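Local coordinates for protein lysine-sensitive aspartokinase 3 (Escherichia coli, PDB 2J0W) that phosphorylates L-aspartate with ATP in the first step of lysine biosynthesis, and is inhibited allosterically by lysine, at residues 111-115 against 358-362; 298-302 against 443-448; 305-311 against 349-355. All coordinates share one frame; numbering follows the deposited sequence.

Contact 1: residues 111-115 against 358-362; sequences TDELV and STSTG
Thr-359 and Ser-360, on a loop of the interface region, lean against Thr-111, Asp-112 and Val-115 on one flank of helix 108-131 in the kinase region. No hydrogen bond joins the two segments directly; methyls, hydroxyls and one carboxylate meet by packing and share partners outside. Ser-358 shapes the loop from within: its OG accepts from Ser-360 N at 3.2 Å, an ST turn that bends the chain around Thr-359 and brings that side chain to the helix. Thr-359 carries most of the contact. Its CG2 lies anti to the backbone N and its OG1 beside that N (chi1 -61°), which sends the methyl to the helix and turns the hydroxyl to other partners. The methyl CG2 of Thr-359 stands 4.1 Å from CG2 of Thr-111, the two side chains sliding past each other in opposite directions, and 4.2 Å from CG1 of Val-115. Asp-112 approaches at a slant, with OD1 3.8 Å from CB of Thr-359. Thr-195 OG1 is hydrogen-bonded to both Asp-112 OD1 and Thr-359 OG1, while Gly-153 offers its N to Asp-112 OD2 and its O to Thr-359 OG1, so the buried polar ends are tied through a shared second layer. Ser-360 adds a lighter touch, its OG 4.0 Å from OG1 of Thr-111. Phe-184 packs on both Val-115 and Thr-359, Val-115 also touches Thr-45, and the Thr-359 side chain comes within about 4 Å of that of Arg-198. Phe-184, Thr-45 and Arg-198 all line the bound aspartate, which makes this a second-shell contact: a loop from the ACT-containing regulatory part of an aspartokinase resting against the substrate pocket of its amino acid kinase domain.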
loop_
_atom_site.group_PDB
_atom_site.type_symbol
_atom_site.label_atom_id
_atom_site.label_comp_id
_atom_site.label_asym_id
_atom_site.label_seq_id
_atom_site.Cartn_x
_atom_site.Cartn_y
_atom_site.Cartn_z
ATOM N N THR A 111 11.353 -26.199 22.288
ATOM C CA THR A 111 11.844 -26.418 20.934
ATOM C C THR A 111 13.213 -25.741 20.701
ATOM O O THR A 111 14.148 -26.364 20.182
ATOM C CB THR A 111 10.818 -25.896 19.925
ATOM O OG1 THR A 111 9.699 -26.794 19.875
ATOM C CG2 THR A 111 11.447 -25.767 18.540
ATOM N N ASP A 112 13.333 -24.474 21.100
ATOM C CA ASP A 112 14.592 -23.753 20.941
ATOM C C ASP A 112 15.691 -24.477 21.709
ATOM O O ASP A 112 16.821 -24.592 21.233
ATOM C CB ASP A 112 14.470 -22.309 21.460
ATOM C CG ASP A 112 14.085 -21.313 20.366
ATOM O OD1 ASP A 112 13.622 -21.745 19.292
ATOM O OD2 ASP A 112 14.235 -20.091 20.585
ATOM N N GLU A 113 15.353 -24.969 22.899
ATOM C CA GLU A 113 16.328 -25.662 23.740
ATOM C C GLU A 113 16.750 -27.006 23.170
ATOM O O GLU A 113 17.912 -27.395 23.254
ATOM C CB GLU A 113 15.768 -25.877 25.138
ATOM C CG GLU A 113 16.647 -26.782 26.002
ATOM C CD GLU A 113 18.069 -26.271 26.161
ATOM O OE1 GLU A 113 18.247 -25.076 26.483
ATOM O OE2 GLU A 113 19.009 -27.071 25.981
ATOM N N LEU A 114 15.799 -27.729 22.600
ATOM C CA LEU A 114 16.112 -29.022 22.034
ATOM C C LEU A 114 16.802 -28.812 20.694
ATOM O O LEU A 114 17.806 -29.453 20.396
ATOM C CB LEU A 114 14.825 -29.821 21.851
ATOM C CG LEU A 114 14.969 -31.300 21.528
ATOM C CD1 LEU A 114 13.603 -31.946 21.603
ATOM C CD2 LEU A 114 15.570 -31.478 20.159
ATOM N N VAL A 115 16.276 -27.909 19.877
ATOM C CA VAL A 115 16.891 -27.709 18.575
ATOM C C VAL A 115 18.288 -27.133 18.667
ATOM O O VAL A 115 19.102 -27.346 17.786
ATOM C CB VAL A 115 16.042 -26.811 17.659
ATOM C CG1 VAL A 115 16.881 -26.362 16.479
ATOM C CG2 VAL A 115 14.813 -27.578 17.150
ATOM N N SER A 358 9.876 -18.945 11.765
ATOM C CA SER A 358 10.187 -19.317 13.131
ATOM C C SER A 358 10.700 -20.750 13.199
ATOM O O SER A 358 10.386 -21.577 12.347
ATOM C CB SER A 358 8.964 -19.191 14.023
ATOM O OG SER A 358 9.263 -19.728 15.298
ATOM N N THR A 359 11.501 -21.028 14.221
ATOM C CA THR A 359 12.075 -22.346 14.428
ATOM C C THR A 359 10.970 -23.349 14.765
ATOM O O THR A 359 11.086 -24.539 14.483
ATOM C CB THR A 359 13.095 -22.301 15.573
ATOM O OG1 THR A 359 14.137 -21.387 15.226
ATOM C CG2 THR A 359 13.685 -23.677 15.823
ATOM N N SER A 360 9.893 -22.870 15.372
ATOM C CA SER A 360 8.795 -23.757 15.725
ATOM C C SER A 360 7.704 -23.733 14.651
ATOM O O SER A 360 7.172 -22.679 14.303
ATOM C CB SER A 360 8.214 -23.362 17.088
ATOM O OG SER A 360 7.462 -24.428 17.633
ATOM N N THR A 361 7.387 -24.914 14.132
ATOM C CA THR A 361 6.368 -25.085 13.100
ATOM C C THR A 361 5.025 -24.435 13.434
ATOM O O THR A 361 4.565 -23.531 12.725
ATOM C CB THR A 361 6.108 -26.586 12.832
ATOM O OG1 THR A 361 6.599 -27.358 13.937
ATOM C CG2 THR A 361 6.786 -27.037 11.546
ATOM N N GLY A 362 4.414 -24.912 14.518
ATOM C CA GLY A 362 3.118 -24.420 14.957
ATOM C C GLY A 362 2.921 -22.926 15.137
ATOM O O GLY A 362 1.905 -22.508 15.692
#

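Contact 2: residues 298-302 against 443-448; sequences LFRAL and LHSNLF
The first torsions of Phe-448 (chi1 -54°) and Leu-302 alike set CG beside the residue's own backbone N and anti to the carbonyl carbon, so that ring and isobutyl group reach across to one another. They join the last helix of the chain to the start of strand 299-313, a helix-on-sheet layer of the ACT-domain alpha/beta fold. The helical segment runs nearly antiparallel to the strand segment (162°), with their axes 9.4 Å apart at closest approach. Phe-448 meets the strand mainly with its rim. Its CE1 lies 3.1 Å from Phe-299 O, which sits near the ring plane, where an aromatic hydrogen would face the carbonyl's negative end, and Arg-300 O approaches the same carbon more obliquely. On the other side of the rim, CE2 of Phe-448 is 3.8 Å from CG of Leu-302. Leu-447 CD2 of its own segment lies over one ring face, toward the rim; this branch also packs on Phe-299, although that pair is modelled too tightly for its spacing to be trusted. An alanine in place of Phe-448 would probably open a gap between the helix end and the strand, leaving Leu-302 and the backbone at Ala-301 without their ring neighbour. Arg-300 and Ala-301 together face Ile-392 in a classic beta bulge; Arg-300 points away from the helix and pairs with Glu-247. His-444 carries Phe-448 CB over one face of its imidazole, while NE2 and ND1 bond to Thr-228 and Glu-449. Leu-302 packs on the last turns of the helix, its extended chi2 carrying CD1 to within 3.4 Å of Leu-443 CB. At the far tip of the ring, Phe-448 CZ rests 3.7 Å from Ala-301 CA.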
loop_
_atom_site.group_PDB
_atom_site.type_symbol
_atom_site.label_atom_id
_atom_site.label_comp_id
_atom_site.label_asym_id
_atom_site.label_seq_id
_atom_site.Cartn_x
_atom_site.Cartn_y
_atom_site.Cartn_z
ATOM N N LEU A 298 19.658 -2.701 -14.446
ATOM C CA LEU A 298 18.320 -2.207 -14.204
ATOM C C LEU A 298 17.587 -3.369 -13.569
ATOM O O LEU A 298 16.684 -3.183 -12.760
ATOM C CB LEU A 298 17.642 -1.807 -15.515
ATOM C CG LEU A 298 16.270 -1.146 -15.355
ATOM C CD1 LEU A 298 16.420 0.174 -14.607
ATOM C CD2 LEU A 298 15.645 -0.921 -16.718
ATOM N N PHE A 299 18.004 -4.575 -13.938
ATOM C CA PHE A 299 17.407 -5.793 -13.405
ATOM C C PHE A 299 18.497 -6.751 -12.948
ATOM O O PHE A 299 19.198 -7.318 -13.782
ATOM C CB PHE A 299 16.565 -6.498 -14.473
ATOM C CG PHE A 299 15.490 -5.637 -15.083
ATOM C CD1 PHE A 299 14.747 -4.761 -14.302
ATOM C CD2 PHE A 299 15.183 -5.749 -16.435
ATOM C CE1 PHE A 299 13.712 -4.012 -14.850
ATOM C CE2 PHE A 299 14.149 -5.008 -17.000
ATOM C CZ PHE A 299 13.410 -4.134 -16.203
ATOM N N ARG A 300 18.645 -6.939 -11.635
ATOM C CA ARG A 300 19.663 -7.857 -11.126
ATOM C C ARG A 300 19.135 -9.271 -11.087
ATOM O O ARG A 300 19.758 -10.184 -11.617
ATOM C CB ARG A 300 20.100 -7.496 -9.709
ATOM C CG ARG A 300 21.092 -6.367 -9.595
ATOM C CD ARG A 300 22.543 -6.797 -9.755
ATOM N NE ARG A 300 23.404 -5.701 -9.317
ATOM C CZ ARG A 300 24.726 -5.655 -9.441
ATOM N NH1 ARG A 300 25.385 -6.658 -10.005
ATOM N NH2 ARG A 300 25.390 -4.595 -8.993
ATOM N N ALA A 301 17.979 -9.448 -10.458
ATOM C CA ALA A 301 17.423 -10.780 -10.329
ATOM C C ALA A 301 15.957 -10.830 -9.958
ATOM O O ALA A 301 15.292 -9.813 -9.815
ATOM C CB ALA A 301 18.223 -11.549 -9.303
ATOM N N LEU A 302 15.470 -12.053 -9.810
ATOM C CA LEU A 302 14.098 -12.320 -9.429
ATOM C C LEU A 302 14.170 -13.162 -8.162
ATOM O O LEU A 302 15.064 -13.993 -8.010
ATOM C CB LEU A 302 13.383 -13.102 -10.528
ATOM C CG LEU A 302 13.346 -12.430 -11.902
ATOM C CD1 LEU A 302 12.777 -13.401 -12.916
ATOM C CD2 LEU A 302 12.508 -11.156 -11.837
ATOM N N LEU A 443 9.874 -14.984 -16.829
ATOM C CA LEU A 443 10.490 -13.664 -16.657
ATOM C C LEU A 443 11.983 -13.688 -16.922
ATOM O O LEU A 443 12.488 -13.032 -17.832
ATOM C CB LEU A 443 10.279 -13.148 -15.236
ATOM C CG LEU A 443 8.872 -12.817 -14.755
ATOM C CD1 LEU A 443 8.981 -12.331 -13.326
ATOM C CD2 LEU A 443 8.238 -11.752 -15.632
ATOM N N HIS A 444 12.676 -14.447 -16.086
ATOM C CA HIS A 444 14.128 -14.615 -16.152
ATOM C C HIS A 444 14.599 -14.771 -17.590
ATOM O O HIS A 444 15.586 -14.149 -18.014
ATOM C CB HIS A 444 14.526 -15.858 -15.338
ATOM C CG HIS A 444 15.987 -15.951 -15.052
ATOM N ND1 HIS A 444 16.853 -16.665 -15.845
ATOM C CD2 HIS A 444 16.740 -15.376 -14.086
ATOM C CE1 HIS A 444 18.084 -16.523 -15.382
ATOM N NE2 HIS A 444 18.041 -15.746 -14.317
ATOM N N SER A 445 13.871 -15.603 -18.329
ATOM C CA SER A 445 14.169 -15.897 -19.719
ATOM C C SER A 445 14.329 -14.642 -20.576
ATOM O O SER A 445 15.450 -14.311 -20.964
ATOM C CB SER A 445 13.075 -16.810 -20.300
ATOM O OG SER A 445 13.374 -17.166 -21.631
ATOM N N ASN A 446 13.232 -13.942 -20.861
ATOM C CA ASN A 446 13.320 -12.742 -21.676
ATOM C C ASN A 446 13.795 -11.610 -20.768
ATOM O O ASN A 446 13.338 -10.473 -20.896
ATOM C CB ASN A 446 11.950 -12.385 -22.300
ATOM C CG ASN A 446 11.050 -11.643 -21.343
ATOM O OD1 ASN A 446 10.720 -12.169 -20.289
ATOM N ND2 ASN A 446 10.664 -10.411 -21.690
ATOM N N LEU A 447 14.711 -11.905 -19.844
ATOM C CA LEU A 447 15.212 -10.869 -18.935
ATOM C C LEU A 447 16.702 -10.947 -18.587
ATOM O O LEU A 447 17.364 -9.922 -18.368
ATOM C CB LEU A 447 14.374 -10.879 -17.654
ATOM C CG LEU A 447 14.016 -9.485 -17.128
ATOM C CD1 LEU A 447 12.948 -9.544 -16.038
ATOM C CD2 LEU A 447 15.284 -8.831 -16.624
ATOM N N PHE A 448 17.231 -12.165 -18.550
ATOM C CA PHE A 448 18.638 -12.359 -18.211
ATOM C C PHE A 448 19.337 -13.309 -19.166
ATOM O O PHE A 448 20.567 -13.292 -19.295
ATOM C CB PHE A 448 18.735 -12.889 -16.790
ATOM C CG PHE A 448 18.016 -12.032 -15.788
ATOM C CD1 PHE A 448 18.614 -10.884 -15.278
ATOM C CD2 PHE A 448 16.732 -12.363 -15.370
ATOM C CE1 PHE A 448 17.943 -10.079 -14.362
ATOM C CE2 PHE A 448 16.055 -11.569 -14.459
ATOM C CZ PHE A 448 16.662 -10.422 -13.951
#

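Contact 3: residues 305-311 against 349-355; sequences RRNQTLL and VALTLDT
Thr-309 and Leu-353 form a hydrogen-bonded antiparallel pair, with Thr-309 N to Leu-353 O at 2.7 Å and Leu-353 N to Thr-309 O at 2.6 Å. Leu-311 and Leu-351 repeat this reciprocal bonding; between them Leu-310 faces Thr-352 as a non-hydrogen-bonded pair. Among polar side chains, Gln-308 NE2 gives a nearly straight bond (165°) to Asp-354 OD1 at 2.8 Å, on the anti side and somewhat out of the carboxylate plane, and also bonds to Arg-306 O. Gln-308 OE1, lying in the guanidinium plane of Arg-305, accepts from NE and NH2, which reach it from the same face of the amide and fix its rotation. Asp-354 stacks over the guanidinium, planes 19° apart; Arg-305 NE to Asp-354 OD1, at 3.5 Å, is a charge contact with no N-H aimed at the oxygen. Apolar packing has Leu-311 CD2 against Leu-351 CD1 (3.9 Å) and Leu-353 CD1, while Leu-310 CD1 meets Ala-350 CB. Arg-305 also salt-bridges Asp-340, which binds inhibitor lysine in the lysine-bound enzyme. In this ACT sheet, strand 341-345 flanks 348-353, strands 380-384 and 386-393 pair with 299-313, and Ala-350 packs on Gly-421 of the second subunit.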
loop_
_atom_site.group_PDB
_atom_site.type_symbol
_atom_site.label_atom_id
_atom_site.label_comp_id
_atom_site.label_asym_id
_atom_site.label_seq_id
_atom_site.Cartn_x
_atom_site.Cartn_y
_atom_site.Cartn_z
ATOM N N ARG A 305 9.010 -15.922 -3.006
ATOM C CA ARG A 305 8.688 -16.146 -1.593
ATOM C C ARG A 305 7.359 -16.898 -1.589
ATOM O O ARG A 305 6.309 -16.345 -1.912
ATOM C CB ARG A 305 8.559 -14.818 -0.844
ATOM C CG ARG A 305 8.885 -14.934 0.632
ATOM C CD ARG A 305 9.096 -13.570 1.284
ATOM N NE ARG A 305 7.848 -12.831 1.479
ATOM C CZ ARG A 305 7.804 -11.579 1.919
ATOM N NH1 ARG A 305 8.934 -10.939 2.207
ATOM N NH2 ARG A 305 6.641 -10.965 2.071
ATOM N N ARG A 306 7.426 -18.174 -1.237
ATOM C CA ARG A 306 6.265 -19.057 -1.224
ATOM C C ARG A 306 5.390 -19.042 0.018
ATOM O O ARG A 306 5.803 -18.602 1.089
ATOM C CB ARG A 306 6.720 -20.493 -1.452
ATOM C CG ARG A 306 7.174 -20.780 -2.850
ATOM C CD ARG A 306 6.632 -22.118 -3.266
ATOM N NE ARG A 306 6.555 -22.245 -4.713
ATOM C CZ ARG A 306 5.443 -22.571 -5.363
ATOM N NH1 ARG A 306 4.320 -22.796 -4.689
ATOM N NH2 ARG A 306 5.462 -22.691 -6.683
ATOM N N ASN A 307 4.185 -19.583 -0.148
ATOM C CA ASN A 307 3.208 -19.689 0.927
ATOM C C ASN A 307 2.900 -18.357 1.579
ATOM O O ASN A 307 2.909 -18.222 2.808
ATOM C CB ASN A 307 3.690 -20.675 1.979
ATOM C CG ASN A 307 4.190 -21.949 1.366
ATOM O OD1 ASN A 307 3.526 -22.531 0.507
ATOM N ND2 ASN A 307 5.371 -22.399 1.799
ATOM N N GLN A 308 2.631 -17.369 0.742
ATOM C CA GLN A 308 2.296 -16.062 1.241
ATOM C C GLN A 308 0.794 -16.071 1.516
ATOM O O GLN A 308 0.048 -16.875 0.958
ATOM C CB GLN A 308 2.661 -15.001 0.204
ATOM C CG GLN A 308 4.123 -15.047 -0.207
ATOM C CD GLN A 308 5.082 -14.739 0.935
ATOM O OE1 GLN A 308 5.173 -13.606 1.401
ATOM N NE2 GLN A 308 5.805 -15.752 1.388
ATOM N N THR A 309 0.366 -15.192 2.406
ATOM C CA THR A 309 -1.040 -15.083 2.747
ATOM C C THR A 309 -1.484 -13.650 2.442
ATOM O O THR A 309 -0.787 -12.700 2.805
ATOM C CB THR A 309 -1.255 -15.378 4.244
ATOM O OG1 THR A 309 -0.668 -16.646 4.571
ATOM C CG2 THR A 309 -2.741 -15.402 4.571
ATOM N N LEU A 310 -2.614 -13.489 1.752
ATOM C CA LEU A 310 -3.115 -12.144 1.445
ATOM C C LEU A 310 -4.286 -11.787 2.356
ATOM O O LEU A 310 -5.404 -12.277 2.175
ATOM C CB LEU A 310 -3.567 -12.010 -0.019
ATOM C CG LEU A 310 -4.068 -10.587 -0.345
ATOM C CD1 LEU A 310 -2.889 -9.616 -0.361
ATOM C CD2 LEU A 310 -4.795 -10.564 -1.687
ATOM N N LEU A 311 -4.010 -10.932 3.335
ATOM C CA LEU A 311 -5.012 -10.487 4.292
ATOM C C LEU A 311 -5.589 -9.146 3.858
ATOM O O LEU A 311 -5.018 -8.093 4.155
ATOM C CB LEU A 311 -4.374 -10.340 5.663
ATOM C CG LEU A 311 -5.329 -9.928 6.772
ATOM C CD1 LEU A 311 -6.395 -11.001 6.973
ATOM C CD2 LEU A 311 -4.525 -9.714 8.034
ATOM N N VAL A 349 -7.593 -2.308 2.445
ATOM C CA VAL A 349 -6.149 -2.495 2.515
ATOM C C VAL A 349 -5.746 -3.972 2.441
ATOM O O VAL A 349 -6.086 -4.757 3.321
ATOM C CB VAL A 349 -5.599 -1.849 3.796
ATOM C CG1 VAL A 349 -6.533 -2.146 4.956
ATOM C CG2 VAL A 349 -4.197 -2.355 4.080
ATOM N N ALA A 350 -5.029 -4.340 1.377
ATOM C CA ALA A 350 -4.587 -5.724 1.167
ATOM C C ALA A 350 -3.188 -5.940 1.716
ATOM O O ALA A 350 -2.214 -5.350 1.236
ATOM C CB ALA A 350 -4.632 -6.086 -0.326
ATOM N N LEU A 351 -3.103 -6.803 2.724
ATOM C CA LEU A 351 -1.840 -7.109 3.384
ATOM C C LEU A 351 -1.185 -8.403 2.880
ATOM O O LEU A 351 -1.840 -9.448 2.812
ATOM C CB LEU A 351 -2.089 -7.197 4.890
ATOM C CG LEU A 351 -2.627 -5.927 5.552
ATOM C CD1 LEU A 351 -3.205 -6.263 6.906
ATOM C CD2 LEU A 351 -1.510 -4.915 5.693
ATOM N N THR A 352 0.103 -8.321 2.535
ATOM C CA THR A 352 0.866 -9.472 2.039
ATOM C C THR A 352 1.645 -10.112 3.183
ATOM O O THR A 352 2.668 -9.583 3.612
ATOM C CB THR A 352 1.872 -9.054 0.931
ATOM O OG1 THR A 352 1.166 -8.520 -0.197
ATOM C CG2 THR A 352 2.687 -10.253 0.480
ATOM N N LEU A 353 1.174 -11.258 3.666
ATOM C CA LEU A 353 1.825 -11.927 4.794
ATOM C C LEU A 353 2.719 -13.130 4.503
ATOM O O LEU A 353 2.287 -14.139 3.935
ATOM C CB LEU A 353 0.773 -12.329 5.825
ATOM C CG LEU A 353 -0.037 -11.153 6.371
ATOM C CD1 LEU A 353 -0.896 -11.609 7.555
ATOM C CD2 LEU A 353 0.923 -10.042 6.789
ATOM N N ASP A 354 3.970 -13.011 4.932
ATOM C CA ASP A 354 4.974 -14.052 4.747
ATOM C C ASP A 354 4.918 -15.062 5.892
ATOM O O ASP A 354 4.388 -14.764 6.962
ATOM C CB ASP A 354 6.361 -13.400 4.673
ATOM C CG ASP A 354 7.471 -14.404 4.488
ATOM O OD1 ASP A 354 7.251 -15.418 3.781
ATOM O OD2 ASP A 354 8.573 -14.171 5.038
ATOM N N THR A 355 5.439 -16.264 5.672
ATOM C CA THR A 355 5.437 -17.258 6.739
ATOM C C THR A 355 6.325 -16.720 7.848
ATOM O O THR A 355 7.116 -15.798 7.634
ATOM C CB THR A 355 5.988 -18.605 6.272
ATOM O OG1 THR A 355 7.308 -18.424 5.732
ATOM C CG2 THR A 355 5.045 -19.230 5.227
#

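Contacts 2 and 3 share strand 299-313 of one antiparallel sheet, their centres about 23 Å apart: contact 2 packs the C-terminal helix on the strand's beginning, and contact 3 pairs its later part with strand 348-353. From that strand the chain runs directly into the loop of contact 1; the centres of contacts 1 and 3 are about 22 Å apart. Segments 349-355 and 358-362 thus form a short covalent path from the neighbourhood of the lysine site to the aspartate pocket, where the side chain of Val-115 is about 6 Å from the bound aspartate. Contacts 1 and 2, centres about 36 Å apart, lie on opposite sides of the chain's centre; the side chain of Ala-301 is about 6 Å from ADP.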